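Local coordinates for outer membrane protein assembly factor BamA (Haemophilus ducreyi, PDB 4K3C), which probably helps to assemble beta-barrel proteins and insert them into the outer membrane as part of the Bam complex, at residues A[284-289]-A[381-387]; A[325-329]-A[353-358]; A[164-170]-A[526-532]; A[81-85]-A[145-149]; A[188-194]-A[206-212]. One frame throughout, in Å; residues are numbered along the deposited sequence.

Overall arrangement
The chain holds two POTRA domains followed by the transmembrane beta barrel. Interaction 4 comes first along the chain. It lies in the second of the two POTRA domains kept in this chain, and its centre is about 40 Å from that of interaction 5 and 72 Å from that of interaction 1. The other four belong to the barrel domain. Interactions 2, 3 and 5 are strand pairings in the same antiparallel sheet, with centres 25 to 32 Å apart. Interaction 3 joins the first and last barrel strands, so the chain between its segments contains interactions 5, 1 and 2. Interaction 1 joins two extracellular loops, and its segments enclose interaction 2. The set thus runs from periplasm to cell surface.

Interaction 1. Residues A[284-289]-A[381-387]; sequences KYVNSM and GKEVPFY
The last turn of helix 280-288 rests on an irregular, mostly extended loop, 381-387. The CA atoms of Tyr285 and Glu383 are 5.0 Å apart, and those of Ser288 and Lys382 5.2 Å. Tyr285 is the main bump. Its t rotamer lays the ring into a hollow formed by Glu383, Pro385 and Phe386. Pro385 CA sits over one ring face in a CH-pi contact, 3.7 Å from the centroid. Glu383 O meets the ring edge, 3.5 Å from Tyr285 CD1. Phe386, in the p rotamer, closes the hollow obliquely, with Phe386 CD2 3.4 Å from Tyr285 CD2. The Tyr285 hydroxyl is hydrogen-bonded to Asn344 OD1. One turn on, Ser288 points at the loop, and Glu383 N donates to Ser288 OG at 2.9 Å. Met289, the first residue past the helix, places SD 3.8 Å from Lys382 CD. Glu383 also forms a salt bridge with Lys468. Such packing of a loop helix on the long loop after strand 366-378 is part of the extracellular cap of the BamA barrel.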
# COMPACT_ATOMS: atom_id res chain seq x y z
N LYS A 284 2.71 -33.48 16.26
CA LYS A 284 1.73 -33.01 17.22
C LYS A 284 0.55 -32.42 16.48
O LYS A 284 -0.58 -32.53 16.94
CB LYS A 284 2.39 -31.97 18.12
CG LYS A 284 1.75 -31.84 19.46
CD LYS A 284 2.75 -31.24 20.42
CE LYS A 284 3.98 -32.12 20.54
NZ LYS A 284 4.87 -31.64 21.64
N TYR A 285 0.83 -31.80 15.33
CA TYR A 285 -0.20 -31.25 14.46
C TYR A 285 -0.90 -32.32 13.65
O TYR A 285 -2.12 -32.30 13.48
CB TYR A 285 0.38 -30.25 13.46
CG TYR A 285 -0.62 -29.90 12.39
CD1 TYR A 285 -1.79 -29.23 12.72
CD2 TYR A 285 -0.41 -30.24 11.06
CE1 TYR A 285 -2.72 -28.90 11.76
CE2 TYR A 285 -1.35 -29.91 10.09
CZ TYR A 285 -2.50 -29.23 10.45
OH TYR A 285 -3.44 -28.89 9.51
N VAL A 286 -0.09 -33.22 13.10
CA VAL A 286 -0.60 -34.31 12.31
C VAL A 286 -1.58 -35.10 13.16
O VAL A 286 -2.70 -35.39 12.72
CB VAL A 286 0.55 -35.19 11.81
CG1 VAL A 286 0.04 -36.59 11.42
CG2 VAL A 286 1.27 -34.52 10.66
N ASN A 287 -1.16 -35.43 14.38
CA ASN A 287 -2.04 -36.17 15.28
C ASN A 287 -3.23 -35.33 15.69
O ASN A 287 -4.35 -35.84 15.76
CB ASN A 287 -1.29 -36.67 16.50
CG ASN A 287 -0.64 -38.00 16.28
OD1 ASN A 287 0.58 -38.10 16.17
ND2 ASN A 287 -1.44 -39.05 16.21
N SER A 288 -3.00 -34.04 15.95
CA SER A 288 -4.07 -33.12 16.34
C SER A 288 -5.25 -33.21 15.38
O SER A 288 -6.41 -33.13 15.79
CB SER A 288 -3.55 -31.69 16.40
OG SER A 288 -4.49 -30.79 15.85
N MET A 289 -4.92 -33.43 14.11
CA MET A 289 -5.89 -33.49 13.03
C MET A 289 -6.27 -34.93 12.72
O MET A 289 -7.00 -35.20 11.75
CB MET A 289 -5.29 -32.82 11.80
CG MET A 289 -4.91 -31.40 12.05
SD MET A 289 -6.33 -30.30 12.04
CE MET A 289 -6.69 -30.31 10.30
N GLY A 381 -8.78 -28.10 20.49
CA GLY A 381 -7.90 -29.25 20.60
C GLY A 381 -7.12 -29.49 19.32
O GLY A 381 -6.88 -30.63 18.92
N LYS A 382 -6.74 -28.40 18.68
CA LYS A 382 -6.01 -28.47 17.43
C LYS A 382 -4.70 -27.72 17.58
O LYS A 382 -4.63 -26.75 18.33
CB LYS A 382 -6.83 -27.86 16.30
CG LYS A 382 -8.15 -28.55 16.09
CD LYS A 382 -7.97 -29.95 15.50
CE LYS A 382 -9.29 -30.67 15.44
NZ LYS A 382 -10.40 -29.72 15.16
N GLU A 383 -3.68 -28.15 16.85
CA GLU A 383 -2.43 -27.41 16.81
C GLU A 383 -2.41 -26.45 15.62
O GLU A 383 -3.10 -26.65 14.64
CB GLU A 383 -1.23 -28.37 16.76
CG GLU A 383 -0.25 -28.18 17.91
CD GLU A 383 -0.90 -28.42 19.26
OE1 GLU A 383 -1.20 -29.60 19.55
OE2 GLU A 383 -1.12 -27.45 20.02
N VAL A 384 -1.62 -25.39 15.72
CA VAL A 384 -1.44 -24.50 14.57
C VAL A 384 -0.79 -25.29 13.44
O VAL A 384 0.19 -26.00 13.65
CB VAL A 384 -0.59 -23.26 14.93
CG1 VAL A 384 -0.20 -22.53 13.68
CG2 VAL A 384 -1.36 -22.34 15.91
N PRO A 385 -1.33 -25.18 12.23
CA PRO A 385 -0.76 -25.93 11.11
C PRO A 385 0.70 -25.55 10.91
O PRO A 385 0.96 -24.38 10.65
CB PRO A 385 -1.57 -25.44 9.91
CG PRO A 385 -2.83 -24.93 10.46
CD PRO A 385 -2.53 -24.41 11.85
N PHE A 386 1.62 -26.52 11.01
CA PHE A 386 3.07 -26.24 11.03
C PHE A 386 3.62 -25.41 9.88
O PHE A 386 4.67 -24.77 10.01
CB PHE A 386 3.88 -27.54 11.13
CG PHE A 386 3.65 -28.50 9.99
CD1 PHE A 386 4.33 -28.36 8.79
CD2 PHE A 386 2.79 -29.58 10.13
CE1 PHE A 386 4.13 -29.27 7.75
CE2 PHE A 386 2.58 -30.49 9.10
CZ PHE A 386 3.25 -30.33 7.91
N TYR A 387 2.92 -25.42 8.76
CA TYR A 387 3.36 -24.66 7.60
C TYR A 387 2.90 -23.22 7.67
O TYR A 387 3.06 -22.47 6.72
CB TYR A 387 2.84 -25.31 6.31
CG TYR A 387 1.35 -25.61 6.28
CD1 TYR A 387 0.85 -26.81 6.74
CD2 TYR A 387 0.45 -24.69 5.75
CE1 TYR A 387 -0.51 -27.09 6.69
CE2 TYR A 387 -0.90 -24.96 5.69
CZ TYR A 387 -1.38 -26.16 6.16
OH TYR A 387 -2.73 -26.43 6.09

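Interaction 2. Residues A[325-329]-A[353-358]; sequences PTAGS and FSGYIP
This is the open end of an antiparallel beta hairpin in the BamA barrel, formed by strands 328-338 and 346-358. Segment 353-358 is extended throughout. Residues 325-327 are a loop that enters the first strand at Gly328. Gly328 and Tyr356 form a hydrogen-bonded pair with CA atoms 5.5 Å apart. Ser329 and Gly355 form a closely spaced non-hydrogen-bonded pair. Tyr356 N donates to Gly328 O at 2.9 Å with good geometry. The return bond, from Gly328 N to Tyr356 O, is weak at 3.5 Å. Tyr356 O also receives a CA-H...O contact from Ala327 CA at 3.5 Å. Gly328 has phi 102° and psi -170°, where a CB would jam against the carbonyl of Ala327.

Several other polar groups find partners outside the two segments. Asn320 OD1 accepts from both Thr326 N and Ala327 N, Pro325 O accepts from Arg454, and Ser354 OG bonds with Ser330 OG. On the far side of strand 346-358, Phe353 and Gly355 bond through their backbones to strand 366-378. Ala327 CB lies 3.9 Å from Pro358 CD. Tyr356, in the m rotamer, turns one ring face to Pro325, whose CB lies 4.0 Å from the Tyr356 ring centroid and almost on its normal.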
# COMPACT_ATOMS: atom_id res chain seq x y z
N PRO A 325 11.04 7.58 2.63
CA PRO A 325 10.34 8.57 3.44
C PRO A 325 11.35 9.23 4.34
O PRO A 325 12.34 8.61 4.71
CB PRO A 325 9.39 7.72 4.30
CG PRO A 325 9.26 6.45 3.58
CD PRO A 325 10.59 6.22 2.94
N THR A 326 11.12 10.49 4.67
CA THR A 326 12.07 11.21 5.48
C THR A 326 11.42 11.60 6.82
O THR A 326 12.11 11.86 7.81
CB THR A 326 12.69 12.40 4.70
OG1 THR A 326 13.60 13.12 5.53
CG2 THR A 326 11.61 13.34 4.16
N ALA A 327 10.10 11.61 6.84
CA ALA A 327 9.36 11.82 8.07
C ALA A 327 7.98 11.18 8.01
O ALA A 327 7.52 10.77 6.94
CB ALA A 327 9.26 13.30 8.39
N GLY A 328 7.32 11.09 9.15
CA GLY A 328 6.02 10.45 9.21
C GLY A 328 6.16 9.05 9.77
O GLY A 328 7.22 8.66 10.28
N SER A 329 5.07 8.28 9.69
CA SER A 329 5.12 6.87 10.07
C SER A 329 4.14 6.02 9.26
O SER A 329 3.47 6.49 8.34
CB SER A 329 4.88 6.69 11.57
OG SER A 329 3.85 7.55 12.03
N PHE A 353 5.02 -1.39 12.33
CA PHE A 353 5.19 -0.01 12.61
C PHE A 353 6.46 0.33 11.93
O PHE A 353 7.40 -0.40 12.03
CB PHE A 353 5.38 0.12 14.11
CG PHE A 353 5.97 1.40 14.53
CD1 PHE A 353 5.37 2.58 14.22
CD2 PHE A 353 7.10 1.43 15.28
CE1 PHE A 353 5.90 3.76 14.61
CE2 PHE A 353 7.63 2.60 15.68
CZ PHE A 353 7.03 3.77 15.34
N SER A 354 6.48 1.42 11.22
CA SER A 354 7.72 1.96 10.75
C SER A 354 7.51 3.44 10.82
O SER A 354 6.46 3.92 10.46
CB SER A 354 7.99 1.51 9.34
OG SER A 354 7.10 2.14 8.48
N GLY A 355 8.50 4.15 11.32
CA GLY A 355 8.45 5.58 11.49
C GLY A 355 9.79 6.20 11.26
O GLY A 355 10.82 5.60 11.41
N TYR A 356 9.76 7.45 10.88
CA TYR A 356 10.94 8.21 10.49
C TYR A 356 10.99 9.57 11.19
O TYR A 356 10.01 10.32 11.21
CB TYR A 356 11.00 8.40 8.97
CG TYR A 356 11.13 7.13 8.16
CD1 TYR A 356 10.08 6.23 8.07
CD2 TYR A 356 12.29 6.84 7.46
CE1 TYR A 356 10.19 5.07 7.33
CE2 TYR A 356 12.41 5.68 6.72
CZ TYR A 356 11.35 4.80 6.66
OH TYR A 356 11.43 3.64 5.94
N ILE A 357 12.16 9.90 11.73
CA ILE A 357 12.40 11.15 12.44
C ILE A 357 13.60 11.88 11.83
O ILE A 357 14.71 11.35 11.80
CB ILE A 357 12.68 10.87 13.92
CG1 ILE A 357 11.38 10.55 14.64
CG2 ILE A 357 13.40 12.02 14.57
CD1 ILE A 357 11.62 10.01 16.03
N PRO A 358 13.37 13.09 11.32
CA PRO A 358 14.49 13.85 10.76
C PRO A 358 15.14 14.71 11.84
O PRO A 358 14.41 15.22 12.70
CB PRO A 358 13.82 14.72 9.69
CG PRO A 358 12.44 14.95 10.20
CD PRO A 358 12.07 13.72 11.01

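Interaction 3. Residues A[164-170]-A[526-532]; sequences FGVGYGS and FTVGSTF
Two extended strands run antiparallel at 176°, their axes 4.5 Å apart at closest approach. Backbone hydrogen bonds come in pairs. Val166 N to Ser530 O is 2.8 Å and Ser530 N to Val166 O 2.7 Å. Tyr168 N to Val528 O is 2.7 Å and Val528 N to Tyr168 O 2.6 Å. At one end Phe532 N donates to Phe164 O at 2.6 Å, and Phe164 N to the terminal carboxylate, Phe532 OXT, at 3.1 Å. At the other, Ser170 N reaches Phe526 O at 2.9 Å, and Phe526 N donates weakly to Ser170 OG at 3.0 Å.

The non-hydrogen-bonded pairs are Gly165-Thr531, Gly167-Gly529 and Gly169-Thr527, with CA atoms 4.0 Å apart. A CB on Gly169 would clash with Thr527. This is the seam between the first and last barrel strands of BamA, known in the family as the lateral gate; here it is zipped shut.

Apolar contacts lie on the face with Val166, Tyr168 and Val528. Val166 CG2 is 3.4 Å from Phe532 CZ, and Tyr168 CE2 is 3.8 Å from Phe526 CZ. Phe526, in the p rotamer, puts a ring face over Gly169 C and Ser170 N.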
# COMPACT_ATOMS: atom_id res chain seq x y z
N PHE A 164 6.02 -7.27 -16.92
CA PHE A 164 6.97 -8.29 -16.53
C PHE A 164 7.91 -7.70 -15.49
O PHE A 164 8.18 -6.48 -15.48
CB PHE A 164 7.81 -8.75 -17.74
CG PHE A 164 7.00 -9.30 -18.89
CD1 PHE A 164 6.45 -8.46 -19.84
CD2 PHE A 164 6.83 -10.67 -19.03
CE1 PHE A 164 5.72 -8.98 -20.91
CE2 PHE A 164 6.10 -11.20 -20.10
CZ PHE A 164 5.54 -10.35 -21.03
N GLY A 165 8.42 -8.56 -14.62
CA GLY A 165 9.49 -8.19 -13.72
C GLY A 165 10.48 -9.33 -13.63
O GLY A 165 10.11 -10.48 -13.84
N VAL A 166 11.74 -9.01 -13.34
CA VAL A 166 12.80 -10.00 -13.16
C VAL A 166 13.62 -9.50 -12.00
O VAL A 166 13.86 -8.29 -11.88
CB VAL A 166 13.72 -10.11 -14.41
CG1 VAL A 166 14.80 -11.14 -14.18
CG2 VAL A 166 12.91 -10.50 -15.62
N GLY A 167 14.05 -10.40 -11.13
CA GLY A 167 14.76 -9.96 -9.94
C GLY A 167 15.60 -11.04 -9.32
O GLY A 167 15.37 -12.23 -9.51
N TYR A 168 16.60 -10.60 -8.57
CA TYR A 168 17.50 -11.52 -7.90
C TYR A 168 17.94 -10.99 -6.51
O TYR A 168 18.16 -9.79 -6.32
CB TYR A 168 18.70 -11.84 -8.77
CG TYR A 168 19.44 -13.01 -8.23
CD1 TYR A 168 19.03 -14.29 -8.52
CD2 TYR A 168 20.52 -12.85 -7.38
CE1 TYR A 168 19.68 -15.37 -8.00
CE2 TYR A 168 21.18 -13.92 -6.86
CZ TYR A 168 20.75 -15.18 -7.18
OH TYR A 168 21.39 -16.28 -6.67
N GLY A 169 18.08 -11.90 -5.56
CA GLY A 169 18.35 -11.52 -4.19
C GLY A 169 18.92 -12.67 -3.38
O GLY A 169 18.82 -13.83 -3.79
N SER A 170 19.50 -12.33 -2.23
CA SER A 170 20.17 -13.30 -1.37
C SER A 170 19.27 -14.44 -0.95
O SER A 170 19.61 -15.62 -1.10
CB SER A 170 20.70 -12.60 -0.12
OG SER A 170 21.83 -11.82 -0.46
N PHE A 526 21.49 -8.84 -0.39
CA PHE A 526 21.23 -7.84 -1.42
C PHE A 526 20.02 -8.24 -2.22
O PHE A 526 19.78 -9.43 -2.40
CB PHE A 526 22.41 -7.75 -2.38
CG PHE A 526 22.57 -8.98 -3.23
CD1 PHE A 526 23.21 -10.11 -2.71
CD2 PHE A 526 22.08 -9.02 -4.52
CE1 PHE A 526 23.35 -11.26 -3.47
CE2 PHE A 526 22.22 -10.16 -5.29
CZ PHE A 526 22.85 -11.28 -4.76
N THR A 527 19.25 -7.27 -2.71
CA THR A 527 18.34 -7.59 -3.80
C THR A 527 18.48 -6.65 -4.99
O THR A 527 18.96 -5.51 -4.86
CB THR A 527 16.86 -7.70 -3.39
OG1 THR A 527 16.40 -6.43 -2.91
CG2 THR A 527 16.67 -8.76 -2.35
N VAL A 528 18.05 -7.16 -6.14
CA VAL A 528 18.16 -6.48 -7.41
C VAL A 528 16.87 -6.82 -8.13
O VAL A 528 16.46 -7.98 -8.17
CB VAL A 528 19.37 -7.01 -8.19
CG1 VAL A 528 19.12 -6.95 -9.69
CG2 VAL A 528 20.62 -6.24 -7.79
N GLY A 529 16.20 -5.81 -8.68
CA GLY A 529 14.91 -6.04 -9.28
C GLY A 529 14.64 -5.10 -10.44
O GLY A 529 15.12 -3.97 -10.45
N SER A 530 13.89 -5.58 -11.42
CA SER A 530 13.54 -4.76 -12.57
C SER A 530 12.15 -5.09 -13.03
O SER A 530 11.72 -6.24 -12.91
CB SER A 530 14.50 -5.02 -13.72
OG SER A 530 14.07 -4.27 -14.84
N THR A 531 11.44 -4.09 -13.54
CA THR A 531 10.10 -4.30 -14.11
C THR A 531 9.97 -3.62 -15.48
O THR A 531 10.50 -2.53 -15.70
CB THR A 531 8.96 -3.80 -13.18
OG1 THR A 531 8.98 -2.37 -13.08
CG2 THR A 531 9.06 -4.42 -11.78
N PHE A 532 9.26 -4.27 -16.39
CA PHE A 532 9.04 -3.74 -17.74
C PHE A 532 7.70 -4.21 -18.28
O PHE A 532 7.53 -4.46 -19.48
CB PHE A 532 10.18 -4.14 -18.68
CG PHE A 532 10.87 -5.42 -18.30
CD1 PHE A 532 10.40 -6.65 -18.74
CD2 PHE A 532 12.00 -5.39 -17.49
CE1 PHE A 532 11.04 -7.83 -18.39
CE2 PHE A 532 12.65 -6.56 -17.13
CZ PHE A 532 12.17 -7.78 -17.58
OXT PHE A 532 6.76 -4.35 -17.50

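Interaction 4. Residues A[81-85]-A[145-149]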
# COMPACT_ATOMS: atom_id res chain seq x y z
N ARG A 81 -25.08 36.55 -16.57
CA ARG A 81 -26.28 35.93 -16.02
C ARG A 81 -25.92 34.73 -15.16
O ARG A 81 -24.81 34.20 -15.25
CB ARG A 81 -27.24 35.50 -17.13
N ARG A 82 -26.86 34.32 -14.31
CA ARG A 82 -26.69 33.11 -13.50
C ARG A 82 -27.07 31.90 -14.35
O ARG A 82 -28.20 31.80 -14.84
CB ARG A 82 -27.55 33.17 -12.23
CG ARG A 82 -27.77 31.83 -11.53
CD ARG A 82 -29.17 31.28 -11.81
NE ARG A 82 -29.44 29.98 -11.20
CZ ARG A 82 -29.59 29.79 -9.89
NH1 ARG A 82 -29.84 28.58 -9.43
NH2 ARG A 82 -29.47 30.81 -9.04
N ILE A 83 -26.12 30.99 -14.54
CA ILE A 83 -26.29 29.87 -15.46
C ILE A 83 -26.83 28.61 -14.78
O ILE A 83 -26.18 28.03 -13.91
CB ILE A 83 -24.96 29.56 -16.18
CG1 ILE A 83 -24.13 30.84 -16.31
CG2 ILE A 83 -25.23 28.95 -17.53
CD1 ILE A 83 -22.82 30.64 -17.04
N TYR A 84 -28.03 28.20 -15.18
CA TYR A 84 -28.71 27.05 -14.58
C TYR A 84 -28.48 25.76 -15.39
O TYR A 84 -28.84 25.69 -16.57
CB TYR A 84 -30.20 27.36 -14.44
CG TYR A 84 -31.08 26.17 -14.12
CD1 TYR A 84 -31.17 25.66 -12.83
CD2 TYR A 84 -31.85 25.56 -15.12
CE1 TYR A 84 -31.98 24.58 -12.54
CE2 TYR A 84 -32.66 24.48 -14.84
CZ TYR A 84 -32.72 23.99 -13.55
OH TYR A 84 -33.53 22.91 -13.27
N VAL A 85 -27.87 24.75 -14.77
CA VAL A 85 -27.58 23.49 -15.46
C VAL A 85 -28.79 22.56 -15.49
O VAL A 85 -29.30 22.14 -14.45
CB VAL A 85 -26.38 22.76 -14.84
CG1 VAL A 85 -26.28 21.35 -15.39
CG2 VAL A 85 -25.09 23.53 -15.10
N ASP A 145 -34.41 30.85 -22.01
CA ASP A 145 -32.95 30.89 -22.14
C ASP A 145 -32.30 30.74 -20.76
O ASP A 145 -32.99 30.45 -19.78
CB ASP A 145 -32.54 32.22 -22.78
CG ASP A 145 -31.14 32.19 -23.37
OD1 ASP A 145 -30.74 31.14 -23.91
OD2 ASP A 145 -30.45 33.23 -23.30
N ASP A 146 -30.98 30.95 -20.70
CA ASP A 146 -30.19 30.94 -19.46
C ASP A 146 -29.90 29.55 -18.86
O ASP A 146 -29.12 29.42 -17.91
CB ASP A 146 -30.72 31.96 -18.43
CG ASP A 146 -31.29 31.30 -17.19
OD1 ASP A 146 -32.46 30.86 -17.22
OD2 ASP A 146 -30.58 31.24 -16.16
N GLN A 147 -30.50 28.50 -19.43
CA GLN A 147 -30.18 27.13 -19.02
C GLN A 147 -29.01 26.57 -19.83
O GLN A 147 -28.75 27.02 -20.94
CB GLN A 147 -31.40 26.21 -19.19
CG GLN A 147 -32.63 26.60 -18.40
CD GLN A 147 -33.70 25.52 -18.41
OE1 GLN A 147 -33.40 24.33 -18.59
NE2 GLN A 147 -34.95 25.92 -18.22
N VAL A 148 -28.30 25.59 -19.28
CA VAL A 148 -27.25 24.89 -20.04
C VAL A 148 -27.17 23.40 -19.79
O VAL A 148 -27.35 22.92 -18.66
CB VAL A 148 -25.82 25.44 -19.79
CG1 VAL A 148 -25.64 26.81 -20.43
CG2 VAL A 148 -25.49 25.44 -18.30
N ASP A 149 -26.88 22.67 -20.86
CA ASP A 149 -26.45 21.29 -20.77
C ASP A 149 -24.93 21.31 -20.83
O ASP A 149 -24.34 21.99 -21.66
CB ASP A 149 -27.00 20.47 -21.94
CG ASP A 149 -28.46 20.09 -21.74
OD1 ASP A 149 -28.83 19.74 -20.60
OD2 ASP A 149 -29.22 20.14 -22.73
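Segment 145-149 enters its strand beside segment 81-85, and the two run parallel. The first residue to make contact is Asp146, with a positive phi of 75°. Its carbonyl O accepts from Tyr84 N at 3.2 Å. Its carboxylate comes near segment 81-85, with Asp146 OD2 2.8 Å from Arg82 O; both are acceptors and the pair is not a hydrogen bond. Gln147 pairs with Tyr84, their CA atoms 4.7 Å apart. The Gln147 side chain lies along the Tyr84 ring edge, with Gln147 CG 3.5 Å from Tyr84 CD2. Val148 N then donates to Tyr84 O at 2.8 Å. Tyr84 thus bonds to the residues before and after its partner, as in a regular parallel sheet. On the other face of the sheet Val148 CG2 packs against Ile83 CG2 at 3.6 Å and Val85 CG2 at 3.7 Å. Asp149 forms a salt bridge with Arg86, just beyond the first segment. The contact starts the central parallel pair of the second POTRA domain in this chain: strand 84-91 lies between 111-112 and 147-156, with antiparallel 131-136 beyond, and helices 98-101 and 119-125 fall between the paired strands in sequence.

Interaction 5. Residues A[188-194]-A[206-212]; sequences MGSSLGL and NLSYTEP
This is an antiparallel strand pairing at the open end of the hairpin 190-198 and 202-211, at the periplasmic end of the barrel wall. The strands lie 4.7 Å apart at their closest axis points, and their N-to-C directions are 171° apart, nearly antiparallel. Hydrogen-bonded pairs are Ser191-Thr210 and Gly193-Ser208, with CA distances of 5.0 and 5.3 Å. Ser191 N donates to Thr210 O at 3.0 Å, and Thr210 N to Ser191 O at 2.8 Å. Gly193 N donates to Ser208 O at 2.9 Å, and Ser208 N to Gly193 O at 3.0 Å. Leu192-Tyr209 and Leu194-Leu207 are the non-hydrogen-bonded pairs between and beyond them.

These four residues share one face. Leu192 CD1 meets Leu207 CD2 at 3.8 Å, and Leu192 CB touches the Tyr209 ring edge, 4.4 Å from Tyr209 CD1. Tyr209 takes the t rotamer and reaches along the neighbouring strand, so that its OH donates to Ser190 OG at 2.7 Å. Ser190 OG, on a p rotamer, also bonds to Phe185 O. The Ser191, Thr210 and Ser208 side chains lie on the other face. Gly189, with phi 78°, makes the bend into the strand, and its O lies 3.6 Å from Pro212 CG, where the chain turns a corner. Outer edges pair with strands 175-185 and 220-231, giving the continuous meander of an outer-membrane beta barrel.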
# COMPACT_ATOMS: atom_id res chain seq x y z
N MET A 188 -17.07 -0.89 -17.06
CA MET A 188 -17.63 -0.81 -15.71
C MET A 188 -16.68 -0.19 -14.67
O MET A 188 -17.02 -0.10 -13.49
CB MET A 188 -18.04 -2.20 -15.24
CG MET A 188 -19.22 -2.80 -15.98
SD MET A 188 -19.49 -4.53 -15.51
CE MET A 188 -20.96 -4.79 -16.49
N GLY A 189 -15.50 0.21 -15.09
CA GLY A 189 -14.57 0.86 -14.19
C GLY A 189 -13.83 -0.07 -13.24
O GLY A 189 -13.05 0.37 -12.40
N SER A 190 -14.06 -1.37 -13.36
CA SER A 190 -13.30 -2.30 -12.56
C SER A 190 -12.00 -2.77 -13.24
O SER A 190 -11.54 -2.20 -14.23
CB SER A 190 -14.18 -3.49 -12.20
OG SER A 190 -14.83 -4.00 -13.35
N SER A 191 -11.38 -3.80 -12.68
CA SER A 191 -10.10 -4.24 -13.20
C SER A 191 -9.94 -5.73 -13.02
O SER A 191 -10.13 -6.26 -11.93
CB SER A 191 -8.96 -3.50 -12.53
OG SER A 191 -7.76 -3.65 -13.28
N LEU A 192 -9.58 -6.40 -14.11
CA LEU A 192 -9.39 -7.83 -14.12
C LEU A 192 -7.94 -8.10 -14.45
O LEU A 192 -7.38 -7.48 -15.34
CB LEU A 192 -10.31 -8.45 -15.16
CG LEU A 192 -10.20 -9.93 -15.44
CD1 LEU A 192 -10.56 -10.74 -14.21
CD2 LEU A 192 -11.12 -10.27 -16.60
N GLY A 193 -7.33 -9.04 -13.74
CA GLY A 193 -5.93 -9.33 -13.96
C GLY A 193 -5.57 -10.77 -13.81
O GLY A 193 -6.12 -11.48 -12.98
N LEU A 194 -4.63 -11.19 -14.65
CA LEU A 194 -4.02 -12.50 -14.56
C LEU A 194 -2.57 -12.27 -14.23
O LEU A 194 -1.87 -11.49 -14.89
CB LEU A 194 -4.13 -13.24 -15.89
CG LEU A 194 -4.18 -14.77 -15.98
CD1 LEU A 194 -3.72 -15.21 -17.34
CD2 LEU A 194 -3.37 -15.45 -14.88
N ASN A 206 -2.55 -16.31 -10.26
CA ASN A 206 -3.47 -15.50 -9.54
C ASN A 206 -4.43 -14.82 -10.50
O ASN A 206 -4.00 -14.04 -11.37
CB ASN A 206 -2.63 -14.44 -8.84
CG ASN A 206 -3.46 -13.44 -8.13
OD1 ASN A 206 -4.32 -13.80 -7.33
ND2 ASN A 206 -3.23 -12.16 -8.43
N LEU A 207 -5.73 -15.11 -10.39
CA LEU A 207 -6.72 -14.30 -11.10
C LEU A 207 -7.40 -13.39 -10.10
O LEU A 207 -7.76 -13.83 -9.01
CB LEU A 207 -7.77 -15.15 -11.78
CG LEU A 207 -8.62 -14.32 -12.76
CD1 LEU A 207 -8.92 -15.11 -14.01
CD2 LEU A 207 -9.91 -13.87 -12.11
N SER A 208 -7.59 -12.13 -10.47
CA SER A 208 -8.12 -11.17 -9.50
C SER A 208 -9.07 -10.19 -10.17
O SER A 208 -8.79 -9.70 -11.28
CB SER A 208 -6.98 -10.40 -8.83
OG SER A 208 -6.37 -9.52 -9.75
N TYR A 209 -10.18 -9.91 -9.49
CA TYR A 209 -11.13 -8.90 -9.96
C TYR A 209 -11.33 -7.77 -8.94
O TYR A 209 -11.68 -8.02 -7.80
CB TYR A 209 -12.47 -9.54 -10.36
CG TYR A 209 -13.50 -8.54 -10.85
CD1 TYR A 209 -13.37 -7.92 -12.09
CD2 TYR A 209 -14.59 -8.22 -10.07
CE1 TYR A 209 -14.33 -7.00 -12.53
CE2 TYR A 209 -15.53 -7.30 -10.49
CZ TYR A 209 -15.41 -6.69 -11.73
OH TYR A 209 -16.37 -5.78 -12.12
N THR A 210 -11.16 -6.53 -9.36
CA THR A 210 -11.27 -5.41 -8.44
C THR A 210 -12.38 -4.41 -8.81
O THR A 210 -12.31 -3.74 -9.83
CB THR A 210 -9.94 -4.63 -8.38
OG1 THR A 210 -8.85 -5.55 -8.46
CG2 THR A 210 -9.85 -3.87 -7.09
N GLU A 211 -13.39 -4.30 -7.95
CA GLU A 211 -14.40 -3.25 -8.10
C GLU A 211 -14.12 -2.10 -7.12
O GLU A 211 -14.31 -2.24 -5.90
CB GLU A 211 -15.80 -3.84 -7.92
CG GLU A 211 -16.97 -2.88 -8.15
CD GLU A 211 -16.96 -2.19 -9.50
OE1 GLU A 211 -16.62 -0.98 -9.55
OE2 GLU A 211 -17.32 -2.84 -10.51
N PRO A 212 -13.64 -0.96 -7.63
CA PRO A 212 -13.31 0.21 -6.82
C PRO A 212 -14.53 0.75 -6.11
O PRO A 212 -14.44 1.27 -4.99
CB PRO A 212 -12.85 1.22 -7.88
CG PRO A 212 -12.30 0.42 -8.93
CD PRO A 212 -13.19 -0.80 -9.02